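Type-iv like pilin ttha1219 (PDB 5G23) is probably a structural subunit of a type IV pilus-like assembly, linked to natural competence and DNA uptake. Local coordinates at residues S50-V55 and P133-D138; G98-E103 and A120-G125; R105-E110 and L116-C121; V147-G152 and Q158-N163. One frame throughout, in Å; residues are numbered along the deposited sequence.

Contacts 1, 2 and 3 all reach strand 115-122 or its neighbour at one edge of the seven-stranded antiparallel sheet. Contact 3 pairs that strand with 104-112, and contact 2 takes over at its far end, sharing Ala-120 and Cys-121; Ser-100 OG lies 3.0 Å from Arg-105 NH1, a probable hydrogen bond between the two. Contact 1 touches contact 3 through Leu-116, whose N is 2.8 Å from Leu-135 O. Contact 4 stands apart, its centre about 18 Å from that of contact 3 and about 23 Å from that of contact 1, on the opposite side of the chain's centre from contact 1. It joins this sheet to the four-stranded one.

Contact 1 of 4, residues S50-V55 and P133-D138; sequences SLTATV and PVLGGD
Val-134 meets the helical segment 50-55 through one methyl, its CG1 lying 4.0 Å from Thr-52 CG2. Both methyls are the branches anti to their own backbone N (chi1 179° in Val-134), and this common choice turns them toward each other between helix and strand. The two side chains approach at a slant, and the contact is purely apolar.

At Leu-135 the chain turns a corner. Its CD2 methyl comes within 3.7 Å of Thr-52 OG1, the side chains meeting at about a right angle. This is van der Waals contact: the threonine hydroxyl has its hydrogen bond with Glu-48 O, one turn back in its own helix, which satisfies a polar atom in a buried place. Gly-136, with phi 98° and psi -165°, then adopts a backbone shape in which a CB would strike the preceding carbonyl oxygen, and the chain turns away from helix 44-61.

The segments bury 130 Å² between them, and Leu-116 of strand 115-122 packs against both Thr-52 and Val-134. Val-134 and Leu-135 both pair with it as a classic beta bulge, where strand 132-134 edges strand 115-122. Helix 44-61 packs across this corner, and Leu-51 of the second subunit lies against Thr-52.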
loop_
_atom_site.group_PDB
_atom_site.type_symbol
_atom_site.label_atom_id
_atom_site.label_comp_id
_atom_site.label_asym_id
_atom_site.label_seq_id
_atom_site.Cartn_x
_atom_site.Cartn_y
_atom_site.Cartn_z
ATOM N N SER B 50 -8.899 3.564 2.404
ATOM C CA SER B 50 -8.580 3.292 0.966
ATOM C C SER B 50 -7.090 2.909 0.769
ATOM O O SER B 50 -6.830 1.983 0.060
ATOM C CB SER B 50 -8.933 4.467 0.061
ATOM O OG SER B 50 -10.375 4.585 0.148
ATOM N N LEU B 51 -6.179 3.573 1.478
ATOM C CA LEU B 51 -4.781 3.216 1.441
ATOM C C LEU B 51 -4.623 1.770 1.935
ATOM O O LEU B 51 -3.850 0.993 1.361
ATOM C CB LEU B 51 -3.958 4.186 2.282
ATOM C CG LEU B 51 -3.717 5.571 1.689
ATOM C CD1 LEU B 51 -3.107 6.469 2.746
ATOM C CD2 LEU B 51 -2.776 5.488 0.521
ATOM N N THR B 52 -5.299 1.449 3.036
ATOM C CA THR B 52 -5.169 0.150 3.681
ATOM C C THR B 52 -5.660 -0.914 2.740
ATOM O O THR B 52 -5.019 -1.956 2.526
ATOM C CB THR B 52 -5.985 0.121 5.030
ATOM O OG1 THR B 52 -5.464 1.100 5.904
ATOM C CG2 THR B 52 -5.875 -1.194 5.718
ATOM N N ALA B 53 -6.779 -0.643 2.079
ATOM C CA ALA B 53 -7.274 -1.617 1.126
ATOM C C ALA B 53 -6.349 -1.837 -0.075
ATOM O O ALA B 53 -6.211 -2.981 -0.531
ATOM C CB ALA B 53 -8.637 -1.185 0.613
ATOM N N THR B 54 -5.713 -0.781 -0.552
ATOM C CA THR B 54 -4.754 -0.903 -1.681
ATOM C C THR B 54 -3.582 -1.759 -1.246
ATOM O O THR B 54 -3.183 -2.631 -1.998
ATOM C CB THR B 54 -4.260 0.468 -2.114
ATOM O OG1 THR B 54 -5.404 1.245 -2.521
ATOM C CG2 THR B 54 -3.211 0.414 -3.217
ATOM N N VAL B 55 -3.111 -1.598 0.023
ATOM C CA VAL B 55 -1.970 -2.408 0.474
ATOM C C VAL B 55 -2.363 -3.867 0.515
ATOM O O VAL B 55 -1.649 -4.720 0.060
ATOM C CB VAL B 55 -1.451 -1.911 1.837
ATOM C CG1 VAL B 55 -0.409 -2.846 2.455
ATOM C CG2 VAL B 55 -0.823 -0.495 1.693
ATOM N N PRO B 133 2.714 -2.693 12.388
ATOM C CA PRO B 133 1.432 -1.978 12.366
ATOM C C PRO B 133 0.938 -1.668 10.967
ATOM O O PRO B 133 1.735 -1.378 10.084
ATOM C CB PRO B 133 1.735 -0.644 13.074
ATOM C CG PRO B 133 3.110 -0.792 13.693
ATOM C CD PRO B 133 3.803 -1.972 13.074
ATOM N N VAL B 134 -0.349 -1.766 10.732
ATOM C CA VAL B 134 -0.872 -1.247 9.485
ATOM C C VAL B 134 -1.716 -0.012 9.782
ATOM O O VAL B 134 -1.447 1.065 9.284
ATOM C CB VAL B 134 -1.744 -2.330 8.760
ATOM C CG1 VAL B 134 -2.343 -1.796 7.443
ATOM C CG2 VAL B 134 -0.861 -3.529 8.425
ATOM N N LEU B 135 -2.724 -0.184 10.630
ATOM C CA LEU B 135 -3.713 0.826 10.890
ATOM C C LEU B 135 -4.192 0.588 12.341
ATOM O O LEU B 135 -4.559 -0.517 12.695
ATOM C CB LEU B 135 -4.934 0.616 9.902
ATOM C CG LEU B 135 -6.103 1.612 10.047
ATOM C CD1 LEU B 135 -5.700 2.997 9.688
ATOM C CD2 LEU B 135 -7.258 1.234 9.162
ATOM N N GLY B 136 -4.308 1.662 13.109
ATOM C CA GLY B 136 -5.100 1.670 14.299
ATOM C C GLY B 136 -4.289 1.452 15.566
ATOM O O GLY B 136 -3.104 1.539 15.550
ATOM N N GLY B 137 -5.004 1.143 16.647
ATOM C CA GLY B 137 -4.412 0.889 17.967
ATOM C C GLY B 137 -4.070 2.218 18.682
ATOM O O GLY B 137 -3.257 2.252 19.609
ATOM N N ASP B 138 -4.698 3.311 18.280
ATOM C CA ASP B 138 -4.492 4.595 18.925
ATOM C C ASP B 138 -5.748 5.458 18.821
ATOM O O ASP B 138 -6.843 5.035 19.166
ATOM C CB ASP B 138 -3.239 5.281 18.258
ATOM C CG ASP B 138 -3.277 5.368 16.610
ATOM O OD1 ASP B 138 -4.315 5.496 15.889
ATOM O OD2 ASP B 138 -2.182 5.313 15.977
#

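Contact 2 of 4, residues G98-E103 and A120-G125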
loop_
_atom_site.group_PDB
_atom_site.type_symbol
_atom_site.label_atom_id
_atom_site.label_comp_id
_atom_site.label_asym_id
_atom_site.label_seq_id
_atom_site.Cartn_x
_atom_site.Cartn_y
_atom_site.Cartn_z
ATOM N N GLY B 98 12.316 -9.251 -3.314
ATOM C CA GLY B 98 13.698 -8.846 -3.534
ATOM C C GLY B 98 14.864 -9.809 -3.328
ATOM O O GLY B 98 15.764 -9.850 -4.165
ATOM N N GLU B 99 14.866 -10.561 -2.215
ATOM C CA GLU B 99 15.895 -11.575 -1.919
ATOM C C GLU B 99 15.363 -13.050 -1.914
ATOM O O GLU B 99 16.011 -13.964 -1.367
ATOM C CB GLU B 99 16.535 -11.270 -0.564
ATOM C CG GLU B 99 16.900 -9.806 -0.304
ATOM C CD GLU B 99 17.170 -9.594 1.176
ATOM O OE1 GLU B 99 16.622 -10.393 1.969
ATOM O OE2 GLU B 99 17.932 -8.662 1.544
ATOM N N SER B 100 14.233 -13.297 -2.564
ATOM C CA SER B 100 13.594 -14.599 -2.438
ATOM C C SER B 100 13.223 -15.138 -3.788
ATOM O O SER B 100 12.263 -15.914 -3.886
ATOM C CB SER B 100 12.354 -14.531 -1.544
ATOM O OG SER B 100 12.593 -13.811 -0.360
ATOM N N MET B 101 13.986 -14.762 -4.817
ATOM C CA MET B 101 13.758 -15.267 -6.175
ATOM C C MET B 101 13.631 -16.824 -6.241
ATOM O O MET B 101 14.506 -17.558 -5.765
ATOM C CB MET B 101 14.882 -14.756 -7.080
ATOM C CG MET B 101 14.919 -13.226 -7.180
ATOM S SD MET B 101 16.172 -12.387 -6.159
ATOM C CE MET B 101 16.340 -10.798 -6.997
ATOM N N GLY B 102 12.523 -17.322 -6.799
ATOM C CA GLY B 102 12.254 -18.768 -6.850
ATOM C C GLY B 102 11.999 -19.433 -5.513
ATOM O O GLY B 102 12.079 -20.656 -5.373
ATOM N N GLU B 103 11.714 -18.619 -4.522
ATOM C CA GLU B 103 11.428 -19.085 -3.150
ATOM C C GLU B 103 10.026 -18.675 -2.673
ATOM O O GLU B 103 9.503 -17.622 -3.043
ATOM C CB GLU B 103 12.542 -18.563 -2.235
ATOM C CG GLU B 103 13.827 -19.323 -2.501
ATOM C CD GLU B 103 15.067 -18.707 -1.838
ATOM O OE1 GLU B 103 14.972 -17.594 -1.219
ATOM O OE2 GLU B 103 16.146 -19.357 -1.973
ATOM N N ALA B 120 5.310 -10.993 7.621
ATOM C CA ALA B 120 5.842 -11.636 6.472
ATOM C C ALA B 120 6.922 -12.643 6.831
ATOM O O ALA B 120 7.618 -12.457 7.803
ATOM C CB ALA B 120 6.441 -10.613 5.519
ATOM N N CYS B 121 7.084 -13.663 6.028
ATOM C CA CYS B 121 8.085 -14.667 6.286
ATOM C C CYS B 121 8.527 -15.292 5.027
ATOM O O CYS B 121 7.911 -15.162 3.966
ATOM C CB CYS B 121 7.516 -15.759 7.266
ATOM S SG CYS B 121 6.031 -16.598 6.656
ATOM N N LYS B 122 9.596 -16.014 5.125
ATOM C CA LYS B 122 10.113 -16.769 4.016
ATOM C C LYS B 122 10.124 -18.266 4.318
ATOM O O LYS B 122 10.436 -18.673 5.420
ATOM C CB LYS B 122 11.523 -16.289 3.759
ATOM C CG LYS B 122 12.070 -16.745 2.446
ATOM C CD LYS B 122 13.546 -16.346 2.387
ATOM C CE LYS B 122 14.269 -16.945 1.244
ATOM N NZ LYS B 122 15.364 -15.976 0.948
ATOM N N GLY B 123 9.818 -19.053 3.323
ATOM C CA GLY B 123 9.933 -20.509 3.426
ATOM C C GLY B 123 8.592 -21.165 3.280
ATOM O O GLY B 123 7.581 -20.637 3.692
ATOM N N GLU B 124 8.570 -22.336 2.681
ATOM C CA GLU B 124 7.361 -23.118 2.593
ATOM C C GLU B 124 6.706 -23.296 3.970
ATOM O O GLU B 124 7.375 -23.705 4.903
ATOM C CB GLU B 124 7.718 -24.480 2.049
ATOM C CG GLU B 124 8.353 -24.537 0.657
ATOM C CD GLU B 124 9.826 -24.020 0.573
ATOM O OE1 GLU B 124 10.551 -23.883 1.614
ATOM O OE2 GLU B 124 10.286 -23.757 -0.563
ATOM N N GLY B 125 5.432 -22.961 4.101
ATOM C CA GLY B 125 4.675 -23.081 5.373
ATOM C C GLY B 125 5.122 -22.174 6.504
ATOM O O GLY B 125 4.813 -22.439 7.694
#
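The ammonium nitrogen of Lys-122 is gripped by two groups of the loop 98-103, the backbone carbonyl of Glu-99 and the carboxylate of Glu-103. The bond from Lys-122 NZ to Glu-99 O measures 3.1 Å, and the nitrogen stands above the carbonyl plane, 38° out of it. Glu-103 OE1 makes a salt bridge with the same nitrogen, but its exact place is doubtful because the atom sits too close to the lysine chain in the model.

Lys-122 reaches this position fully stretched. Its CG is anti to the backbone N (chi1 -166°), and every later torsion is also extended, which carries the charge off the end of the strand and over the loop. On the way, its CD passes 3.9 Å from Ser-100 OG. That hydroxyl is no partner of the ammonium; it is hydrogen-bonded to Arg-105 instead. The carboxylate of Glu-99 stays farther off, with OE1 5.8 Å from Lys-122 NZ, where it would probably still favour the positive charge. Lys-122 and both glutamates touch a crystal neighbour, so their side-chain ends may partly reflect the lattice.

The loop contains a type II beta turn from Ser-100 to Glu-103, closed by the 2.8 Å bond from Glu-103 N to Ser-100 O, with Gly-102 at the positive phi (67°) of its third position. A lysine at a strand end thus links to a turn-containing loop by a backbone hydrogen bond and a less certain salt bridge, close to the disulfides Cys-89 to Cys-97 and Cys-121 to Cys-126 of this pilin domain.

Contact 3 of 4, residues R105-E110 and L116-C121; sequences RGTGYE and LRWGAC
Trp-118 and Tyr-109, a non-hydrogen-bonded pair of this antiparallel hairpin, form the tightly packed part of the contact. The tyrosine ring and the five-membered ring of the indole make an offset stack, with centroids 4.7 Å apart and planes at 30°. Over the tyrosine face lies Trp-118 CD1, only 3.3 Å from Tyr-109 CE1. Two residues back along strand 104-112, on the same face, Thr-107 OG1 accepts from Trp-118 NE1 across 2.9 Å, and the oxygen lies in the indole plane. Thr-107 presents that oxygen because OG1 is anti to the backbone N (chi1 -167°), and Glu-59 hydrogen-bonds it as well, so two groups hold the hydroxyl. A leucine in place of Trp-118 would probably lose the offset stack on Tyr-109 and leave Thr-107 OG1 without its indole donor.

The other face is sparser, built on Gly-106, Gly-108 and Gly-119. Cys-121 SG lies 3.8 Å from Gly-106 CA, where any CB would clash with it. Toward solvent, Glu-110 and Arg-117 pair by backbone but turn their ends apart, and Arg-117 NH1 bonds to Asn-112 O.

Six backbone hydrogen bonds join the strands, and the axes of the two short segments come within 4.6 Å at closest approach. Strand 82-88 pairs with 104-112 beyond, strand 132-134 with 115-122, and helix 44-61 packs on the aromatic face, where Arg-58 of the second subunit also touches Trp-118.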
loop_
_atom_site.group_PDB
_atom_site.type_symbol
_atom_site.label_atom_id
_atom_site.label_comp_id
_atom_site.label_asym_id
_atom_site.label_seq_id
_atom_site.Cartn_x
_atom_site.Cartn_y
_atom_site.Cartn_z
ATOM N N ARG B 105 7.212 -17.245 -0.149
ATOM C CA ARG B 105 7.044 -16.262 0.878
ATOM C C ARG B 105 5.630 -16.350 1.472
ATOM O O ARG B 105 4.722 -16.776 0.806
ATOM C CB ARG B 105 7.221 -14.898 0.311
ATOM C CG ARG B 105 8.718 -14.744 0.029
ATOM C CD ARG B 105 9.146 -13.304 0.036
ATOM N NE ARG B 105 8.902 -12.793 1.368
ATOM C CZ ARG B 105 9.831 -12.685 2.304
ATOM N NH1 ARG B 105 11.078 -13.059 2.060
ATOM N NH2 ARG B 105 9.477 -12.183 3.486
ATOM N N GLY B 106 5.514 -15.977 2.733
ATOM C CA GLY B 106 4.245 -15.905 3.424
ATOM C C GLY B 106 3.900 -14.486 3.812
ATOM O O GLY B 106 4.754 -13.613 4.006
ATOM N N THR B 107 2.627 -14.299 4.036
ATOM C CA THR B 107 2.081 -13.047 4.433
ATOM C C THR B 107 0.892 -13.301 5.326
ATOM O O THR B 107 0.132 -14.265 5.117
ATOM C CB THR B 107 1.716 -12.213 3.167
ATOM O OG1 THR B 107 1.465 -10.853 3.563
ATOM C CG2 THR B 107 0.498 -12.771 2.430
ATOM N N GLY B 108 0.715 -12.446 6.307
ATOM C CA GLY B 108 -0.431 -12.545 7.258
ATOM C C GLY B 108 -0.940 -11.212 7.808
ATOM O O GLY B 108 -0.157 -10.270 8.071
ATOM N N TYR B 109 -2.259 -11.139 7.983
ATOM C CA TYR B 109 -2.903 -10.011 8.557
ATOM C C TYR B 109 -3.784 -10.477 9.698
ATOM O O TYR B 109 -4.454 -11.512 9.576
ATOM C CB TYR B 109 -3.786 -9.312 7.505
ATOM C CG TYR B 109 -2.999 -8.697 6.432
ATOM C CD1 TYR B 109 -2.416 -7.429 6.629
ATOM C CD2 TYR B 109 -2.885 -9.279 5.216
ATOM C CE1 TYR B 109 -1.668 -6.848 5.630
ATOM C CE2 TYR B 109 -2.147 -8.699 4.206
ATOM C CZ TYR B 109 -1.537 -7.490 4.427
ATOM O OH TYR B 109 -0.863 -6.877 3.396
ATOM N N GLU B 110 -3.820 -9.707 10.767
ATOM C CA GLU B 110 -4.724 -9.940 11.932
ATOM C C GLU B 110 -5.047 -8.661 12.645
ATOM O O GLU B 110 -4.290 -7.733 12.554
ATOM C CB GLU B 110 -3.987 -10.802 12.977
ATOM C CG GLU B 110 -3.581 -12.187 12.526
ATOM C CD GLU B 110 -3.221 -13.102 13.682
ATOM O OE1 GLU B 110 -3.706 -12.861 14.841
ATOM O OE2 GLU B 110 -2.420 -14.049 13.431
ATOM N N LEU B 116 -5.007 -3.272 13.116
ATOM C CA LEU B 116 -4.718 -4.202 12.124
ATOM C C LEU B 116 -3.180 -4.277 12.013
ATOM O O LEU B 116 -2.541 -3.267 11.905
ATOM C CB LEU B 116 -5.357 -3.775 10.792
ATOM C CG LEU B 116 -5.104 -4.645 9.557
ATOM C CD1 LEU B 116 -5.757 -5.997 9.654
ATOM C CD2 LEU B 116 -5.601 -3.910 8.315
ATOM N N ARG B 117 -2.661 -5.486 11.985
ATOM C CA ARG B 117 -1.246 -5.778 11.879
ATOM C C ARG B 117 -0.893 -6.761 10.768
ATOM O O ARG B 117 -1.731 -7.530 10.301
ATOM C CB ARG B 117 -0.741 -6.311 13.210
ATOM C CG ARG B 117 -0.866 -5.334 14.376
ATOM C CD ARG B 117 -0.166 -5.924 15.607
ATOM N NE ARG B 117 -0.164 -5.013 16.725
ATOM C CZ ARG B 117 -1.229 -4.807 17.523
ATOM N NH1 ARG B 117 -2.394 -5.466 17.317
ATOM N NH2 ARG B 117 -1.166 -3.926 18.512
ATOM N N TRP B 118 0.345 -6.686 10.310
ATOM C CA TRP B 118 0.840 -7.462 9.225
ATOM C C TRP B 118 2.128 -8.154 9.559
ATOM O O TRP B 118 2.993 -7.588 10.308
ATOM C CB TRP B 118 1.113 -6.519 8.032
ATOM C CG TRP B 118 1.785 -7.181 6.850
ATOM C CD1 TRP B 118 1.309 -8.225 6.064
ATOM C CD2 TRP B 118 3.073 -6.859 6.318
ATOM N NE1 TRP B 118 2.196 -8.519 5.059
ATOM C CE2 TRP B 118 3.290 -7.708 5.195
ATOM C CE3 TRP B 118 4.033 -5.887 6.639
ATOM C CZ2 TRP B 118 4.465 -7.679 4.451
ATOM C CZ3 TRP B 118 5.239 -5.837 5.846
ATOM C CH2 TRP B 118 5.421 -6.737 4.785
ATOM N N GLY B 119 2.327 -9.345 9.027
ATOM C CA GLY B 119 3.678 -9.950 9.044
ATOM C C GLY B 119 4.019 -10.755 7.805
ATOM O O GLY B 119 3.142 -11.057 6.988
ATOM N N ALA B 120 5.310 -10.993 7.621
ATOM C CA ALA B 120 5.842 -11.636 6.472
ATOM C C ALA B 120 6.922 -12.643 6.831
ATOM O O ALA B 120 7.618 -12.457 7.803
ATOM C CB ALA B 120 6.441 -10.613 5.519
ATOM N N CYS B 121 7.084 -13.663 6.028
ATOM C CA CYS B 121 8.085 -14.667 6.286
ATOM C C CYS B 121 8.527 -15.292 5.027
ATOM O O CYS B 121 7.911 -15.162 3.966
ATOM C CB CYS B 121 7.516 -15.759 7.266
ATOM S SG CYS B 121 6.031 -16.598 6.656
#

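Contact 4 of 4, residues V147-G152 and Q158-N163; sequences VAYLEG and QAQAVN
Gln-160 lays its CG over one face of the Tyr-149 ring, a CH-pi contact of 4.1 Å from CG to the ring centroid, with CG not far from the ring normal. The glutamine chain bends at chi2 (89°), which turns the amide back along the ring instead of letting it run outward. Ring and amide planes then lie roughly parallel, and Gln-160 NE2 comes 3.1 Å from Tyr-149 CE2.

Tyr-149 itself has CG between its backbone N and carbonyl carbon (chi1 65°), a torsion that projects the ring from strand 141-151 toward the incoming chain. Gln-158 meets it differently, at the hydroxyl end. Its CG is 3.2 Å from Tyr-149 OH, and its amide plane stands nearly perpendicular to the ring, at 87°. Although Gln-158 NE2 is 3.3 Å from that same OH, the angle is too poor for a hydrogen bond. A water at the ring edge, in its plane, accepts from Gln-158 N at 3.0 Å and donates weakly to Val-147 O.

With an alanine at Tyr-149, the face under Gln-160 would be gone, and both glutamine side chains would probably be freer to turn. Leu-74 and Leu-176 pack on the tyrosine too, where strand 141-151 of the four-stranded sheet comes against strands 69-75 and 160-165 of the larger one.

No direct hydrogen bond crosses between the segments; apart from a water bridge with one weak leg, the join rests on a CH-pi contact and on van der Waals packing of the two glutamines against the ring, which demand shape and closeness more than exact direction.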
loop_
_atom_site.group_PDB
_atom_site.type_symbol
_atom_site.label_atom_id
_atom_site.label_comp_id
_atom_site.label_asym_id
_atom_site.label_seq_id
_atom_site.Cartn_x
_atom_site.Cartn_y
_atom_site.Cartn_z
ATOM N N VAL B 147 -13.136 -11.222 6.673
ATOM C CA VAL B 147 -12.742 -11.720 5.352
ATOM C C VAL B 147 -13.691 -12.882 5.013
ATOM O O VAL B 147 -13.841 -13.786 5.812
ATOM C CB VAL B 147 -11.317 -12.283 5.360
ATOM C CG1 VAL B 147 -10.892 -12.768 4.001
ATOM C CG2 VAL B 147 -10.315 -11.208 5.869
ATOM N N ALA B 148 -14.322 -12.807 3.868
ATOM C CA ALA B 148 -15.138 -13.876 3.317
ATOM C C ALA B 148 -14.511 -14.311 1.985
ATOM O O ALA B 148 -13.635 -13.620 1.454
ATOM C CB ALA B 148 -16.538 -13.383 3.058
ATOM N N TYR B 149 -14.917 -15.475 1.491
ATOM C CA TYR B 149 -14.390 -15.963 0.260
ATOM C C TYR B 149 -15.498 -16.488 -0.667
ATOM O O TYR B 149 -16.557 -16.960 -0.224
ATOM C CB TYR B 149 -13.330 -17.047 0.511
ATOM C CG TYR B 149 -13.843 -18.300 1.144
ATOM C CD1 TYR B 149 -13.880 -18.424 2.513
ATOM C CD2 TYR B 149 -14.157 -19.461 0.363
ATOM C CE1 TYR B 149 -14.306 -19.584 3.104
ATOM C CE2 TYR B 149 -14.538 -20.633 0.962
ATOM C CZ TYR B 149 -14.579 -20.671 2.340
ATOM O OH TYR B 149 -15.009 -21.808 2.948
ATOM N N LEU B 150 -15.216 -16.434 -1.956
ATOM C CA LEU B 150 -16.189 -16.820 -2.961
ATOM C C LEU B 150 -15.769 -18.154 -3.531
ATOM O O LEU B 150 -14.675 -18.297 -4.092
ATOM C CB LEU B 150 -16.262 -15.773 -4.065
ATOM C CG LEU B 150 -17.240 -16.032 -5.215
ATOM C CD1 LEU B 150 -18.676 -16.222 -4.710
ATOM C CD2 LEU B 150 -17.172 -14.898 -6.192
ATOM N N GLU B 151 -16.595 -19.177 -3.340
ATOM C CA GLU B 151 -16.306 -20.523 -3.854
ATOM C C GLU B 151 -17.447 -20.957 -4.755
ATOM O O GLU B 151 -18.595 -21.095 -4.303
ATOM C CB GLU B 151 -16.174 -21.550 -2.747
ATOM C CG GLU B 151 -15.878 -22.961 -3.270
ATOM C CD GLU B 151 -16.002 -24.028 -2.220
ATOM O OE1 GLU B 151 -16.189 -23.696 -1.038
ATOM O OE2 GLU B 151 -15.896 -25.221 -2.600
ATOM N N GLY B 152 -17.168 -21.094 -6.040
ATOM C CA GLY B 152 -18.212 -21.516 -6.992
ATOM C C GLY B 152 -19.464 -20.676 -6.995
ATOM O O GLY B 152 -20.534 -21.237 -7.025
ATOM N N GLN B 158 -15.820 -18.832 7.015
ATOM C CA GLN B 158 -15.630 -20.003 7.839
ATOM C C GLN B 158 -14.156 -20.317 7.744
ATOM O O GLN B 158 -13.447 -19.841 6.844
ATOM C CB GLN B 158 -16.466 -21.188 7.356
ATOM C CG GLN B 158 -16.263 -21.574 5.908
ATOM C CD GLN B 158 -17.324 -22.510 5.355
ATOM O OE1 GLN B 158 -18.523 -22.194 5.391
ATOM N NE2 GLN B 158 -16.908 -23.672 4.929
ATOM N N ALA B 159 -13.698 -21.176 8.656
ATOM C CA ALA B 159 -12.293 -21.666 8.610
ATOM C C ALA B 159 -12.089 -22.302 7.280
ATOM O O ALA B 159 -12.882 -23.172 6.827
ATOM C CB ALA B 159 -12.045 -22.688 9.686
ATOM N N GLN B 160 -11.011 -21.974 6.645
ATOM C CA GLN B 160 -10.757 -22.606 5.389
ATOM C C GLN B 160 -9.317 -22.577 5.017
ATOM O O GLN B 160 -8.693 -21.538 5.187
ATOM C CB GLN B 160 -11.534 -21.763 4.399
ATOM C CG GLN B 160 -11.040 -21.796 2.982
ATOM C CD GLN B 160 -11.700 -22.937 2.227
ATOM O OE1 GLN B 160 -11.894 -24.032 2.777
ATOM N NE2 GLN B 160 -12.150 -22.655 1.026
ATOM N N ALA B 161 -8.809 -23.678 4.484
ATOM C CA ALA B 161 -7.459 -23.721 3.929
ATOM C C ALA B 161 -7.548 -24.055 2.474
ATOM O O ALA B 161 -8.322 -24.945 2.086
ATOM C CB ALA B 161 -6.566 -24.717 4.652
ATOM N N VAL B 162 -6.785 -23.386 1.651
ATOM C CA VAL B 162 -6.704 -23.772 0.233
ATOM C C VAL B 162 -5.373 -24.424 -0.043
ATOM O O VAL B 162 -4.319 -23.861 0.271
ATOM C CB VAL B 162 -6.821 -22.576 -0.688
ATOM C CG1 VAL B 162 -6.683 -22.985 -2.143
ATOM C CG2 VAL B 162 -8.156 -21.883 -0.470
ATOM N N ASN B 163 -5.436 -25.598 -0.669
ATOM C CA ASN B 163 -4.243 -26.351 -1.117
ATOM C C ASN B 163 -4.199 -26.406 -2.648
ATOM O O ASN B 163 -5.204 -26.671 -3.315
ATOM C CB ASN B 163 -4.270 -27.764 -0.506
ATOM C CG ASN B 163 -4.300 -27.724 1.040
ATOM O OD1 ASN B 163 -5.248 -28.242 1.677
ATOM N ND2 ASN B 163 -3.361 -26.994 1.649
HETATM O O HOH W 1 -13.659 -17.112 5.803
#